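Local coordinates for protein arginase (RocF) (Helicobacter pylori, PDB 4G3H) that probably catalyses the manganese-dependent hydrolysis of L-arginine to L-ornithine and urea, with two manganese ions bound in each subunit, at residues A30-V35 against I301-I306; R23-L28 against E45-Y50; K57-Y62 against Q160-L165. All coordinates share one frame; numbering follows the deposited sequence.

Overall arrangement
The three contacts lie in the outer parts of an arginase fold, a parallel beta sheet flanked by helices. Contacts 1 and 2 are neighbours, with centres 13 Å apart. Contact 2 ties helix 16-30 to edge strand 44-50, and contact 1 uses the loop that follows the helix. They touch through Leu302 on Leu24, Ile306 on Leu28 and a probable hydrogen bond from Gly33 N to Leu28 O. The next helix, 59-78, opens contact 3, whose centre lies 26 Å from that of contact 2 and 35 Å from that of contact 1. Contacts 1 and 2 lie away from the metal site; in contact 3 the side chain of Tyr62 is about 13 Å from a bound manganese ion.

Contact 1 (A30-V35 against I301-I306); sequences ATHGDV and ILDLII
His32 meets the helical segment 301-306 with its ring, using the NE2 end for Asp303 and a face for Ile306. His32 sets CG anti to its carbonyl carbon (chi1 -60°), which carries the ring toward helix 293-309. NE2 donates a hydrogen bond of 2.6 Å to Asp303 OD1, with an angle of 154° at the hydrogen. The acceptor lies close to the ring plane. On the carboxylate the bond arrives from the anti side, slightly out of plane, and the two planes are turned 51° apart. Ile306 lies over one face of the ring. Its CG2 is 3.8 Å from the ring centroid, a CH-pi contact displaced toward the ND1 side, while CD1 reaches His32 CD2 at 3.6 Å. This His-carboxylate pair joins the loop after helix 16-30 to helix 293-309, late in the chain. The loop makes a type I beta turn from Thr31 to Asp34, closed by a bond from Asp34 N to Thr31 O. His32 is the second residue of that turn. Ile306 is buried and also packs on Met1 and Thr41. Asp303 OD1 has a second donor: a water gives it a bond of 3.0 Å and also reaches Thr31 OG1 at 3.1 Å.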
# COMPACT_ATOMS: atom_id res chain seq x y z
N ALA A 30 0.58 -9.97 20.73
CA ALA A 30 0.45 -11.19 21.30
C ALA A 30 1.18 -12.31 20.65
O ALA A 30 1.49 -13.14 21.23
CB ALA A 30 -0.92 -11.55 21.50
N THR A 31 1.28 -12.32 19.37
CA THR A 31 1.90 -13.35 18.73
C THR A 31 3.27 -13.18 18.20
O THR A 31 4.12 -13.38 18.90
CB THR A 31 1.03 -13.74 17.59
OG1 THR A 31 0.79 -12.77 16.63
CG2 THR A 31 -0.11 -14.17 17.97
N HIS A 32 3.44 -12.60 17.08
CA HIS A 32 4.64 -12.24 16.38
C HIS A 32 5.51 -11.17 17.19
O HIS A 32 6.62 -11.13 17.15
CB HIS A 32 4.47 -11.81 14.96
CG HIS A 32 3.89 -12.81 14.06
ND1 HIS A 32 4.55 -13.82 13.53
CD2 HIS A 32 2.67 -12.89 13.59
CE1 HIS A 32 3.76 -14.48 12.78
NE2 HIS A 32 2.62 -13.90 12.77
N GLY A 33 4.81 -10.30 17.83
CA GLY A 33 5.25 -9.33 18.69
C GLY A 33 5.68 -9.76 20.10
O GLY A 33 5.97 -9.10 20.84
N ASP A 34 5.67 -11.02 20.33
CA ASP A 34 6.04 -11.55 21.63
C ASP A 34 7.06 -12.66 21.38
O ASP A 34 7.23 -13.09 20.24
CB ASP A 34 4.80 -12.09 22.35
CG ASP A 34 5.00 -12.21 23.84
OD1 ASP A 34 3.98 -12.21 24.56
OD2 ASP A 34 6.15 -12.32 24.30
N VAL A 35 7.74 -13.10 22.43
CA VAL A 35 8.73 -14.16 22.27
C VAL A 35 8.03 -15.51 22.11
O VAL A 35 7.30 -15.95 23.00
CB VAL A 35 9.70 -14.21 23.48
CG1 VAL A 35 8.93 -13.98 24.75
CG2 VAL A 35 10.41 -15.56 23.54
N ILE A 301 -3.26 -13.52 6.51
CA ILE A 301 -2.51 -12.84 5.46
C ILE A 301 -1.23 -12.30 6.11
O ILE A 301 -0.13 -12.44 5.58
CB ILE A 301 -3.30 -11.62 4.90
CG1 ILE A 301 -4.67 -12.05 4.39
CG2 ILE A 301 -2.50 -10.95 3.79
CD1 ILE A 301 -4.64 -12.91 3.16
N LEU A 302 -1.40 -11.68 7.27
CA LEU A 302 -0.28 -11.12 8.01
C LEU A 302 0.74 -12.18 8.43
O LEU A 302 1.94 -11.98 8.27
CB LEU A 302 -0.79 -10.32 9.23
CG LEU A 302 -1.02 -8.80 9.10
CD1 LEU A 302 -1.03 -8.34 7.64
CD2 LEU A 302 -2.32 -8.43 9.80
N ASP A 303 0.27 -13.31 8.96
CA ASP A 303 1.17 -14.40 9.35
C ASP A 303 2.01 -14.84 8.15
O ASP A 303 3.21 -15.07 8.26
CB ASP A 303 0.41 -15.63 9.86
CG ASP A 303 -0.28 -15.38 11.18
OD1 ASP A 303 0.26 -14.63 12.02
OD2 ASP A 303 -1.37 -15.97 11.38
N LEU A 304 1.34 -14.99 7.01
CA LEU A 304 2.01 -15.41 5.79
C LEU A 304 3.10 -14.42 5.38
O LEU A 304 4.20 -14.81 5.02
CB LEU A 304 0.97 -15.56 4.67
CG LEU A 304 1.42 -16.00 3.28
CD1 LEU A 304 0.24 -16.60 2.55
CD2 LEU A 304 1.97 -14.83 2.51
N ILE A 305 2.78 -13.13 5.44
CA ILE A 305 3.76 -12.10 5.08
C ILE A 305 4.92 -12.08 6.07
O ILE A 305 6.09 -12.06 5.68
CB ILE A 305 3.12 -10.71 5.09
CG1 ILE A 305 2.01 -10.64 4.05
CG2 ILE A 305 4.19 -9.65 4.86
CD1 ILE A 305 1.23 -9.34 4.07
N ILE A 306 4.58 -12.09 7.35
CA ILE A 306 5.59 -12.06 8.40
C ILE A 306 6.49 -13.28 8.38
O ILE A 306 7.72 -13.15 8.44
CB ILE A 306 4.92 -11.93 9.78
CG1 ILE A 306 4.19 -10.59 9.86
CG2 ILE A 306 5.98 -12.04 10.88
CD1 ILE A 306 3.33 -10.42 11.10
O HOH W 1 -1.16 -13.83 14.51

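Contact 2 (R23-L28 against E45-Y50); sequences RLREAL and ERCVLY
Arg25 leaves helix 16-30 with CG anti to its carbonyl carbon, and the chain then turns at CG-CD (chi3 62°), which swings the guanidinium beside the carboxylate of Glu45. Glu45 sends CG anti to its own backbone N and runs on extended from strand 44-50. The two side chains meet nearly at a right angle. Their contact is a salt bridge centred on one oxygen, Glu45 OE2. Arg25 NE donates to Glu45 OE2 over 2.8 Å, at an angle of 157° and almost in the guanidinium plane. Arg25 NH2 adds a weak, more bent bond of 3.1 Å to the same Glu45 OE2. The guanidinium thus offers its NE and NH2 edge, but the carboxylate stands steeply to it, with planes 77° apart, and OE2 is used on its anti side. This is not the flat pairing in which two nitrogens face two oxygens. The far end of the guanidinium also meets Cys47. Arg25 NH2 is 3.8 Å from Cys47 CB, and Arg25 NH1 is also 3.8 Å from Cys47 SG, an oblique approach. The contact joins the helix of a beta-alpha-beta crossover (strand 2-8, helix 16-30, strand 44-50) to its second strand, which edges the parallel sheet and bonds through its backbone to strand 2-8. Glu7 of that strand makes a long, weak ion pair with Arg25 NH1. Since this is a surface contact and Glu45 is exposed, solvent probably screens the charges. Two donors on Glu45 OE2 would probably favour the ionised carboxylate.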
# COMPACT_ATOMS: atom_id res chain seq x y z
N ARG A 23 -6.74 -3.13 15.99
CA ARG A 23 -7.11 -4.52 16.25
C ARG A 23 -5.96 -5.44 15.83
O ARG A 23 -5.59 -6.36 16.56
CB ARG A 23 -8.34 -4.93 15.44
CG ARG A 23 -9.69 -4.51 15.97
CD ARG A 23 -10.75 -5.39 15.31
NE ARG A 23 -12.12 -5.02 15.64
CZ ARG A 23 -13.18 -5.72 15.26
NH1 ARG A 23 -14.40 -5.32 15.60
NH2 ARG A 23 -13.04 -6.84 14.56
N LEU A 24 -5.43 -5.18 14.64
CA LEU A 24 -4.33 -5.97 14.10
C LEU A 24 -3.06 -5.80 14.95
O LEU A 24 -2.35 -6.76 15.20
CB LEU A 24 -4.09 -5.57 12.64
CG LEU A 24 -5.30 -5.82 11.72
CD1 LEU A 24 -5.07 -5.21 10.36
CD2 LEU A 24 -5.53 -7.32 11.60
N ARG A 25 -2.80 -4.57 15.40
CA ARG A 25 -1.62 -4.31 16.23
C ARG A 25 -1.67 -5.11 17.53
O ARG A 25 -0.67 -5.70 17.95
CB ARG A 25 -1.53 -2.82 16.59
CG ARG A 25 -1.15 -1.90 15.46
CD ARG A 25 -1.38 -0.43 15.86
NE ARG A 25 -0.57 -0.00 16.99
CZ ARG A 25 -0.60 1.22 17.51
NH1 ARG A 25 -1.40 2.14 16.98
NH2 ARG A 25 0.18 1.54 18.54
N GLU A 26 -2.83 -5.13 18.18
CA GLU A 26 -2.99 -5.85 19.43
C GLU A 26 -2.90 -7.36 19.22
O GLU A 26 -2.28 -8.06 20.03
CB GLU A 26 -4.31 -5.46 20.10
CG GLU A 26 -4.31 -4.00 20.58
CD GLU A 26 -5.61 -3.55 21.23
OE1 GLU A 26 -5.64 -2.43 21.78
OE2 GLU A 26 -6.61 -4.31 21.19
N ALA A 27 -3.43 -7.88 18.15
CA ALA A 27 -3.34 -9.20 17.77
C ALA A 27 -1.93 -9.66 17.46
O ALA A 27 -1.56 -10.52 17.96
CB ALA A 27 -4.31 -9.58 16.80
N LEU A 28 -1.15 -8.93 16.75
CA LEU A 28 0.17 -9.13 16.46
C LEU A 28 1.15 -9.12 17.70
O LEU A 28 2.00 -9.76 17.74
CB LEU A 28 0.65 -8.31 15.31
CG LEU A 28 0.14 -8.46 13.94
CD1 LEU A 28 0.52 -7.55 13.04
CD2 LEU A 28 0.28 -9.71 13.54
N GLU A 45 7.04 -1.98 17.74
CA GLU A 45 5.73 -1.58 17.27
C GLU A 45 5.71 -0.06 17.31
O GLU A 45 5.68 0.54 18.39
CB GLU A 45 4.62 -2.12 18.17
CG GLU A 45 3.23 -1.55 17.84
CD GLU A 45 2.23 -1.69 18.97
OE1 GLU A 45 2.65 -1.99 20.11
OE2 GLU A 45 1.02 -1.48 18.73
N ARG A 46 5.75 0.58 16.14
CA ARG A 46 5.72 2.03 16.11
C ARG A 46 4.41 2.64 15.60
O ARG A 46 3.93 2.27 14.53
CB ARG A 46 6.84 2.64 15.28
CG ARG A 46 6.68 4.12 15.46
CD ARG A 46 7.26 5.14 14.58
NE ARG A 46 8.70 5.23 14.50
CZ ARG A 46 9.35 6.38 14.38
NH1 ARG A 46 8.67 7.52 14.37
NH2 ARG A 46 10.66 6.39 14.17
N CYS A 47 3.86 3.58 16.35
CA CYS A 47 2.65 4.27 15.94
C CYS A 47 3.08 5.52 15.19
O CYS A 47 3.95 6.26 15.65
CB CYS A 47 1.81 4.69 17.15
SG CYS A 47 0.25 5.54 16.69
N VAL A 48 2.49 5.74 14.01
CA VAL A 48 2.81 6.90 13.19
C VAL A 48 1.51 7.64 12.90
O VAL A 48 0.55 7.05 12.40
CB VAL A 48 3.48 6.48 11.86
CG1 VAL A 48 3.68 7.70 10.97
CG2 VAL A 48 4.82 5.82 12.16
N LEU A 49 1.48 8.93 13.22
CA LEU A 49 0.30 9.75 13.00
C LEU A 49 0.25 10.31 11.59
O LEU A 49 1.28 10.63 10.99
CB LEU A 49 0.26 10.90 14.01
CG LEU A 49 0.29 10.50 15.49
CD1 LEU A 49 0.15 11.74 16.35
CD2 LEU A 49 -0.83 9.50 15.80
N TYR A 50 -0.96 10.44 11.06
CA TYR A 50 -1.13 10.97 9.72
C TYR A 50 -2.28 11.96 9.67
O TYR A 50 -3.10 12.03 10.59
CB TYR A 50 -1.37 9.83 8.71
CG TYR A 50 -2.72 9.13 8.83
CD1 TYR A 50 -3.84 9.62 8.14
CD2 TYR A 50 -2.88 7.99 9.61
CE1 TYR A 50 -5.08 8.98 8.23
CE2 TYR A 50 -4.12 7.34 9.71
CZ TYR A 50 -5.22 7.84 9.01
OH TYR A 50 -6.44 7.21 9.07

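Contact 3 (K57-Y62 against Q160-L165); sequences KNFEDY and QKLCSL
Leu162 provides the apolar part of this contact, with its two methyl groups meeting two different rings. Leu162 CD2 touches Phe59 CZ at 3.7 Å, obliquely to the ring, and Leu162 CB lies 3.8 Å from the same CZ. The other branch, CD1, comes to the edge of the Tyr62 ring, 3.9 Å from Tyr62 CE2 and near its plane. Phe59 and Tyr62 both carry CG anti to the backbone N (chi1 -169° and 178°), which brings their ring ends toward the helix opposite. The contact thereby joins the first turn of helix 59-78 to the last turn of helix 153-163. Other aromatic residues extend the cluster: Tyr62 stacks on Phe53, Phe59 meets Trp159 edge-to-face, and Phe95 touches both Tyr62 and Leu162.

The polar part is a long salt bridge between Glu60 and Lys161. Glu60 bends at chi2 (66°), which brings its carboxylate back toward the partner helix. Lys161 NZ then stands 3.9 Å from Glu60 OE1 and 4.1 Å from Glu60 OE2, too far for a hydrogen bond. Lys161 also makes a cation-pi contact with Tyr63. Glu60 OE1 is covered by the contact yet finds no hydrogen-bond partner, so its pairing with Lys161 is probably only a loose electrostatic attraction.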
# COMPACT_ATOMS: atom_id res chain seq x y z
N LYS A 57 -9.79 21.34 0.53
CA LYS A 57 -10.15 21.58 1.92
C LYS A 57 -8.96 21.91 2.83
O LYS A 57 -9.03 22.85 3.63
CB LYS A 57 -10.89 20.38 2.51
CG LYS A 57 -12.14 19.93 1.75
CD LYS A 57 -13.09 21.09 1.47
CE LYS A 57 -14.41 20.58 0.91
NZ LYS A 57 -15.14 19.76 1.91
N ASN A 58 -7.87 21.16 2.70
CA ASN A 58 -6.70 21.38 3.55
C ASN A 58 -5.37 21.10 2.86
O ASN A 58 -4.45 20.55 3.47
CB ASN A 58 -6.82 20.50 4.80
CG ASN A 58 -6.68 19.02 4.49
OD1 ASN A 58 -7.09 18.55 3.42
ND2 ASN A 58 -6.10 18.27 5.43
N PHE A 59 -5.25 21.49 1.60
CA PHE A 59 -4.03 21.24 0.84
C PHE A 59 -2.75 21.65 1.56
O PHE A 59 -1.82 20.86 1.68
CB PHE A 59 -4.10 21.94 -0.52
CG PHE A 59 -3.00 21.54 -1.48
CD1 PHE A 59 -1.69 21.98 -1.29
CD2 PHE A 59 -3.27 20.69 -2.55
CE1 PHE A 59 -0.67 21.59 -2.16
CE2 PHE A 59 -2.26 20.30 -3.43
CZ PHE A 59 -0.96 20.75 -3.23
N GLU A 60 -2.70 22.89 2.04
CA GLU A 60 -1.51 23.38 2.72
C GLU A 60 -1.20 22.63 4.01
O GLU A 60 -0.05 22.26 4.26
CB GLU A 60 -1.64 24.88 3.01
CG GLU A 60 -0.33 25.56 3.39
CD GLU A 60 0.67 25.58 2.24
OE1 GLU A 60 1.00 24.51 1.70
OE2 GLU A 60 1.14 26.68 1.88
N ASP A 61 -2.22 22.39 4.83
CA ASP A 61 -2.04 21.68 6.08
C ASP A 61 -1.48 20.28 5.81
O ASP A 61 -0.55 19.83 6.48
CB ASP A 61 -3.36 21.56 6.84
CG ASP A 61 -3.94 22.91 7.22
OD1 ASP A 61 -3.22 23.71 7.85
OD2 ASP A 61 -5.12 23.16 6.88
N TYR A 62 -2.07 19.61 4.82
CA TYR A 62 -1.64 18.27 4.45
C TYR A 62 -0.20 18.31 3.98
O TYR A 62 0.62 17.48 4.37
CB TYR A 62 -2.52 17.73 3.33
CG TYR A 62 -2.11 16.36 2.84
CD1 TYR A 62 -2.42 15.21 3.58
CD2 TYR A 62 -1.40 16.21 1.65
CE1 TYR A 62 -2.04 13.94 3.13
CE2 TYR A 62 -1.02 14.96 1.19
CZ TYR A 62 -1.33 13.83 1.93
OH TYR A 62 -0.96 12.60 1.46
N GLN A 160 2.91 20.25 -7.90
CA GLN A 160 4.28 19.87 -8.22
C GLN A 160 5.07 19.90 -6.92
O GLN A 160 5.96 19.09 -6.70
CB GLN A 160 4.89 20.84 -9.24
CG GLN A 160 6.30 20.47 -9.69
CD GLN A 160 7.38 20.82 -8.68
OE1 GLN A 160 8.52 20.37 -8.79
NE2 GLN A 160 7.02 21.64 -7.69
N LYS A 161 4.73 20.85 -6.05
CA LYS A 161 5.39 21.00 -4.77
C LYS A 161 5.12 19.75 -3.93
O LYS A 161 6.03 19.15 -3.36
CB LYS A 161 4.85 22.24 -4.04
CG LYS A 161 5.55 22.58 -2.73
CD LYS A 161 4.63 23.35 -1.78
CE LYS A 161 4.16 24.68 -2.33
NZ LYS A 161 3.20 25.35 -1.41
N LEU A 162 3.85 19.35 -3.88
CA LEU A 162 3.41 18.19 -3.12
C LEU A 162 3.96 16.86 -3.64
O LEU A 162 4.58 16.10 -2.89
CB LEU A 162 1.88 18.16 -3.10
CG LEU A 162 1.19 16.97 -2.44
CD1 LEU A 162 1.62 16.87 -0.98
CD2 LEU A 162 -0.32 17.14 -2.54
N CYS A 163 3.73 16.57 -4.92
CA CYS A 163 4.20 15.33 -5.55
C CYS A 163 5.70 15.22 -5.42
O CYS A 163 6.28 14.14 -5.57
CB CYS A 163 3.85 15.31 -7.04
SG CYS A 163 2.10 15.31 -7.38
N SER A 164 6.36 16.27 -5.21
CA SER A 164 7.70 16.27 -4.94
C SER A 164 8.25 16.15 -3.56
O SER A 164 9.34 16.14 -3.42
CB SER A 164 8.22 17.55 -5.41
OG SER A 164 8.98 17.31 -6.44
N LEU A 165 7.42 16.10 -2.60
CA LEU A 165 7.88 15.97 -1.29
C LEU A 165 8.62 14.77 -1.03
O LEU A 165 8.45 13.82 -1.54
CB LEU A 165 6.71 15.78 -0.40
CG LEU A 165 5.90 16.87 -0.06
CD1 LEU A 165 4.90 16.56 0.61
CD2 LEU A 165 6.73 17.58 0.71